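Local atomic coordinates of putative ATP-grasp superfamily protein (Archaeoglobus fulgidus, PDB entry 3DF7), a protein that is of unknown function but probably binds ATP and a metal ion, as other members of the ATP-grasp superfamily do. Residues F28-D33 / P252-S257; F9-E14 / P47-L52. One frame throughout, in Å; residues are numbered along the deposited sequence.

Contact 1. Residues F28-D33 / P252-S257; sequences FKSAFD and PVVAFS
S30 meets V254 and V253 where a helix of the N-terminal parallel-sheet region faces the turn that leads into helix 256-260. S30 supplies more than half of the small surface buried here. Its OG is turned anti to the backbone N (chi1 177°), which aims the hydroxyl out from the helix at the neighbouring backbone, 3.6 Å from V254 CA. The hydroxyl stops 3.7 Å short of V253 O, and two waters bridge the remaining distance. One lies almost straight beyond the CB-OG bond, 3.1 Å from S30 OG, and donates to V253 O at 2.9 Å. The other comes to S30 OG from the side and donates to V254 O, again at 2.9 Å. V253 O is thereby gripped twice, since it also accepts the backbone bond from F256 N. Nonpolar atoms fill in beside the waters. V254 CG1 lies 4.0 Å from S30 CB, while V253 contributes mainly its carbonyl, its CG1 passing loosely by the hydroxyl. Both valines are buried, and V254 also packs on V281 of strand 279-285, a place that fits a compact nonpolar residue. Serine suits the facing position because it is small enough to let the backbones come within 5.4 Å (S30 CA to V254 CA) and still offers a polar group to the carbonyls. On the same helix K29, next to S30, bonds D33 one turn later: K29 NZ meets D33 OD2 nearly along its C-O axis, a salt bridge within the helix. Across the contact, V253 O and V254 O each accept from a water that also bonds S30 OG, so the polar link between the segments runs through water and only van der Waals contact is direct.

Contact 2. Residues F9-E14 / P47-L52; sequences FATCGE and PEFSCL
F49 presents one edge of its ring to the backbone of A10 and T11, in the short helix 9-12. Its CB points toward that helix, and chi1 of -53° sets CG beside the backbone N, which swings the ring toward T11, CD2-CE2 edge first. CG itself stays back, and the contact begins at CD2, which lies 3.5 Å from T11 O and 3.9 Å from T11 CG2. CE2, the next atom along, is 3.6 Å from A10 O and 3.8 Å from T11 CA. CZ has already passed the nearest approach to the A10 carbonyl. Both oxygens lie near the ring plane, at the CD2-CE2 edge, where the slightly positive ring hydrogens can face their partial negative charge; a phenylalanine thus suits a place that is nonpolar yet lined by carbonyls. The side chain of T11 crosses that of F49 at about a right angle, its CG2 turned anti to the backbone N and reaching the ring, while its OG1 is hydrogen-bonded close by in the chain. L25 of helix 18-35 and R15 pack against F49 as well. Were F49 an alanine, a gap would probably open between the loop and helix 9-12, and the A10 and T11 carbonyls would lose the ring edge that faces them. E8 holds the start of the helix by accepting from the backbone N of A10 and of T11, and R46 NH1 bonds to G13 O. The arrangement belongs to a parallel alpha/beta domain: helix 9-12 follows strand 3-8, the loop of 47-52 follows the adjacent parallel strand 40-42, and F49 packs together the two connections that leave the C-terminal ends of these strands.

Along the chain the segments alternate, 9-14, 28-33, 47-52 and then 252-257, so the two contacts interlock. Their centres are about 16 Å apart. Helix 18-35 ties them together: it carries 28-33 of contact 1, follows helix 9-12 of contact 2, and sits with F28 against it, F28 CB being 3.6 Å from T11 OG1. Contact 2 stays within the region built on the parallel sheet of strands 3-8 and 40-42. Contact 1 instead reaches the turn beside the large antiparallel sheet, its centre about 11 Å from the centre of the chain. One helix thus links the local packing of the N-terminal region to its junction with the part that carries the ATP-grasp family sequence.

Contact 1. Residues F28-D33 / P252-S257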
loop_
_atom_site.group_PDB
_atom_site.type_symbol
_atom_site.label_atom_id
_atom_site.label_comp_id
_atom_site.label_asym_id
_atom_site.label_seq_id
_atom_site.Cartn_x
_atom_site.Cartn_y
_atom_site.Cartn_z
ATOM N N PHE A 28 0.600 4.510 9.522
ATOM C CA PHE A 28 -0.316 5.366 10.275
ATOM C C PHE A 28 0.418 6.606 10.779
ATOM O O PHE A 28 -0.082 7.727 10.668
ATOM C CB PHE A 28 -0.912 4.620 11.475
ATOM C CG PHE A 28 -1.924 5.427 12.246
ATOM C CD1 PHE A 28 -3.244 5.508 11.817
ATOM C CD2 PHE A 28 -1.546 6.133 13.384
ATOM C CE1 PHE A 28 -4.179 6.281 12.510
ATOM C CE2 PHE A 28 -2.472 6.914 14.086
ATOM C CZ PHE A 28 -3.791 6.985 13.645
ATOM N N LYS A 29 1.604 6.401 11.348
ATOM C CA LYS A 29 2.406 7.511 11.860
ATOM C C LYS A 29 2.700 8.487 10.723
ATOM O O LYS A 29 2.517 9.701 10.857
ATOM C CB LYS A 29 3.721 6.980 12.449
ATOM C CG LYS A 29 4.638 8.053 13.033
ATOM C CD LYS A 29 5.991 7.459 13.418
ATOM C CE LYS A 29 6.864 8.455 14.166
ATOM N NZ LYS A 29 6.990 9.751 13.444
ATOM N N SER A 30 3.136 7.942 9.592
ATOM C CA SER A 30 3.462 8.755 8.429
ATOM C C SER A 30 2.242 9.520 7.914
ATOM O O SER A 30 2.345 10.695 7.561
ATOM C CB SER A 30 4.039 7.871 7.315
ATOM O OG SER A 30 4.290 8.633 6.150
ATOM N N ALA A 31 1.092 8.851 7.873
ATOM C CA ALA A 31 -0.146 9.475 7.405
ATOM C C ALA A 31 -0.622 10.532 8.403
ATOM O O ALA A 31 -1.101 11.597 8.014
ATOM C CB ALA A 31 -1.233 8.413 7.209
ATOM N N PHE A 32 -0.490 10.227 9.690
ATOM C CA PHE A 32 -0.896 11.154 10.739
ATOM C C PHE A 32 -0.082 12.453 10.639
ATOM O O PHE A 32 -0.641 13.553 10.632
ATOM C CB PHE A 32 -0.670 10.513 12.113
ATOM C CG PHE A 32 -1.120 11.367 13.263
ATOM C CD1 PHE A 32 -2.445 11.354 13.678
ATOM C CD2 PHE A 32 -0.219 12.199 13.922
ATOM C CE1 PHE A 32 -2.876 12.160 14.732
ATOM C CE2 PHE A 32 -0.637 13.012 14.980
ATOM C CZ PHE A 32 -1.971 12.990 15.383
ATOM N N ASP A 33 1.239 12.316 10.557
ATOM C CA ASP A 33 2.125 13.478 10.481
ATOM C C ASP A 33 1.980 14.267 9.186
ATOM O O ASP A 33 2.275 15.463 9.141
ATOM C CB ASP A 33 3.584 13.052 10.665
ATOM C CG ASP A 33 3.865 12.521 12.061
ATOM O OD1 ASP A 33 3.172 12.945 13.010
ATOM O OD2 ASP A 33 4.789 11.693 12.209
ATOM N N PRO A 252 6.219 2.089 1.216
ATOM C CA PRO A 252 7.191 3.059 0.688
ATOM C C PRO A 252 6.850 4.522 1.007
ATOM O O PRO A 252 7.716 5.401 0.974
ATOM C CB PRO A 252 7.177 2.771 -0.811
ATOM C CG PRO A 252 6.915 1.287 -0.860
ATOM C CD PRO A 252 5.808 1.134 0.168
ATOM N N VAL A 253 5.582 4.776 1.314
ATOM C CA VAL A 253 5.131 6.121 1.634
ATOM C C VAL A 253 5.833 6.704 2.865
ATOM O O VAL A 253 6.020 7.914 2.961
ATOM C CB VAL A 253 3.597 6.152 1.882
ATOM C CG1 VAL A 253 3.261 5.558 3.256
ATOM C CG2 VAL A 253 3.087 7.561 1.775
ATOM N N VAL A 254 6.222 5.847 3.803
ATOM C CA VAL A 254 6.876 6.332 5.014
ATOM C C VAL A 254 8.186 7.059 4.721
ATOM O O VAL A 254 8.622 7.894 5.506
ATOM C CB VAL A 254 7.153 5.180 6.019
ATOM C CG1 VAL A 254 5.859 4.423 6.304
ATOM C CG2 VAL A 254 8.222 4.240 5.479
ATOM N N ALA A 255 8.808 6.751 3.589
ATOM C CA ALA A 255 10.078 7.386 3.234
ATOM C C ALA A 255 9.949 8.725 2.509
ATOM O O ALA A 255 10.941 9.434 2.336
ATOM C CB ALA A 255 10.907 6.427 2.383
ATOM N N PHE A 256 8.737 9.091 2.102
ATOM C CA PHE A 256 8.553 10.333 1.353
ATOM C C PHE A 256 9.101 11.620 1.980
ATOM O O PHE A 256 9.768 12.396 1.294
ATOM C CB PHE A 256 7.073 10.501 0.989
ATOM C CG PHE A 256 6.580 9.520 -0.059
ATOM C CD1 PHE A 256 7.389 8.480 -0.510
ATOM C CD2 PHE A 256 5.298 9.644 -0.590
ATOM C CE1 PHE A 256 6.927 7.578 -1.478
ATOM C CE2 PHE A 256 4.828 8.750 -1.556
ATOM C CZ PHE A 256 5.647 7.714 -2.001
ATOM N N SER A 257 8.841 11.855 3.264
ATOM C CA SER A 257 9.341 13.075 3.901
ATOM C C SER A 257 10.855 13.214 3.808
ATOM O O SER A 257 11.362 14.266 3.425
ATOM C CB SER A 257 8.916 13.137 5.371
ATOM O OG SER A 257 7.531 13.416 5.477
HETATM O O HOH W 1 4.441 10.315 3.517
HETATM O O HOH W 2 6.910 9.505 7.146
#

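Contact 2. Residues F9-E14 / P47-L52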
loop_
_atom_site.group_PDB
_atom_site.type_symbol
_atom_site.label_atom_id
_atom_site.label_comp_id
_atom_site.label_asym_id
_atom_site.label_seq_id
_atom_site.Cartn_x
_atom_site.Cartn_y
_atom_site.Cartn_z
ATOM N N PHE A 9 -5.492 -0.467 10.247
ATOM C CA PHE A 9 -5.831 -1.693 10.969
ATOM C C PHE A 9 -4.925 -2.165 12.107
ATOM O O PHE A 9 -5.415 -2.451 13.197
ATOM C CB PHE A 9 -6.035 -2.843 9.983
ATOM C CG PHE A 9 -6.781 -4.011 10.565
ATOM C CD1 PHE A 9 -8.119 -3.880 10.942
ATOM C CD2 PHE A 9 -6.151 -5.235 10.746
ATOM C CE1 PHE A 9 -8.820 -4.955 11.494
ATOM C CE2 PHE A 9 -6.839 -6.317 11.297
ATOM C CZ PHE A 9 -8.177 -6.176 11.673
ATOM N N ALA A 10 -3.622 -2.261 11.872
ATOM C CA ALA A 10 -2.718 -2.716 12.928
ATOM C C ALA A 10 -2.649 -1.762 14.118
ATOM O O ALA A 10 -2.552 -2.195 15.266
ATOM C CB ALA A 10 -1.315 -2.934 12.365
ATOM N N THR A 11 -2.702 -0.467 13.837
ATOM C CA THR A 11 -2.606 0.559 14.870
ATOM C C THR A 11 -3.909 0.847 15.615
ATOM O O THR A 11 -3.890 1.180 16.805
ATOM C CB THR A 11 -2.090 1.886 14.251
ATOM O OG1 THR A 11 -0.882 1.636 13.518
ATOM C CG2 THR A 11 -1.811 2.925 15.338
ATOM N N CYS A 12 -5.035 0.684 14.927
ATOM C CA CYS A 12 -6.339 1.001 15.505
ATOM C C CYS A 12 -7.367 -0.127 15.562
ATOM O O CYS A 12 -8.398 0.014 16.220
ATOM C CB CYS A 12 -6.958 2.159 14.714
ATOM S SG CYS A 12 -5.767 3.408 14.133
ATOM N N GLY A 13 -7.102 -1.230 14.873
ATOM C CA GLY A 13 -8.071 -2.313 14.844
ATOM C C GLY A 13 -7.763 -3.510 15.719
ATOM O O GLY A 13 -7.625 -3.384 16.935
ATOM N N GLU A 14 -7.673 -4.675 15.087
ATOM C CA GLU A 14 -7.385 -5.927 15.776
ATOM C C GLU A 14 -5.878 -6.109 15.886
ATOM O O GLU A 14 -5.114 -5.522 15.122
ATOM C CB GLU A 14 -7.979 -7.102 14.995
ATOM C CG GLU A 14 -9.502 -7.115 14.921
ATOM C CD GLU A 14 -10.146 -7.556 16.224
ATOM O OE1 GLU A 14 -9.855 -8.686 16.676
ATOM O OE2 GLU A 14 -10.937 -6.777 16.797
ATOM N N PRO A 47 -4.845 0.449 22.672
ATOM C CA PRO A 47 -4.153 0.782 23.921
ATOM C C PRO A 47 -2.627 0.755 23.835
ATOM O O PRO A 47 -1.960 1.649 24.350
ATOM C CB PRO A 47 -4.691 -0.262 24.897
ATOM C CG PRO A 47 -6.084 -0.482 24.402
ATOM C CD PRO A 47 -5.894 -0.560 22.907
ATOM N N GLU A 48 -2.081 -0.269 23.182
ATOM C CA GLU A 48 -0.630 -0.419 23.055
ATOM C C GLU A 48 0.092 0.772 22.427
ATOM O O GLU A 48 1.306 0.912 22.571
ATOM C CB GLU A 48 -0.287 -1.673 22.238
ATOM C CG GLU A 48 -0.944 -2.960 22.722
ATOM C CD GLU A 48 -2.420 -3.020 22.382
ATOM O OE1 GLU A 48 -2.765 -2.765 21.211
ATOM O OE2 GLU A 48 -3.234 -3.327 23.278
ATOM N N PHE A 49 -0.645 1.628 21.730
ATOM C CA PHE A 49 -0.030 2.775 21.074
ATOM C C PHE A 49 -0.523 4.104 21.622
ATOM O O PHE A 49 -0.327 5.144 21.001
ATOM C CB PHE A 49 -0.300 2.715 19.570
ATOM C CG PHE A 49 0.105 1.415 18.934
ATOM C CD1 PHE A 49 1.437 1.015 18.926
ATOM C CD2 PHE A 49 -0.847 0.592 18.338
ATOM C CE1 PHE A 49 1.819 -0.188 18.330
ATOM C CE2 PHE A 49 -0.474 -0.614 17.741
ATOM C CZ PHE A 49 0.860 -1.001 17.739
ATOM N N SER A 50 -1.154 4.065 22.790
ATOM C CA SER A 50 -1.688 5.266 23.413
ATOM C C SER A 50 -0.636 6.346 23.669
ATOM O O SER A 50 -0.953 7.534 23.669
ATOM C CB SER A 50 -2.376 4.909 24.733
ATOM O OG SER A 50 -1.455 4.360 25.660
ATOM N N CYS A 51 0.609 5.930 23.879
ATOM C CA CYS A 51 1.700 6.861 24.156
ATOM C C CYS A 51 2.329 7.496 22.919
ATOM O O CYS A 51 3.138 8.419 23.034
ATOM C CB CYS A 51 2.804 6.142 24.937
ATOM S SG CYS A 51 3.628 4.832 23.989
ATOM N N LEU A 52 1.952 7.016 21.738
ATOM C CA LEU A 52 2.538 7.513 20.498
ATOM C C LEU A 52 1.743 8.576 19.750
ATOM O O LEU A 52 2.303 9.302 18.932
ATOM C CB LEU A 52 2.788 6.337 19.544
ATOM C CG LEU A 52 3.602 5.145 20.050
ATOM C CD1 LEU A 52 3.674 4.089 18.953
ATOM C CD2 LEU A 52 5.000 5.591 20.459
#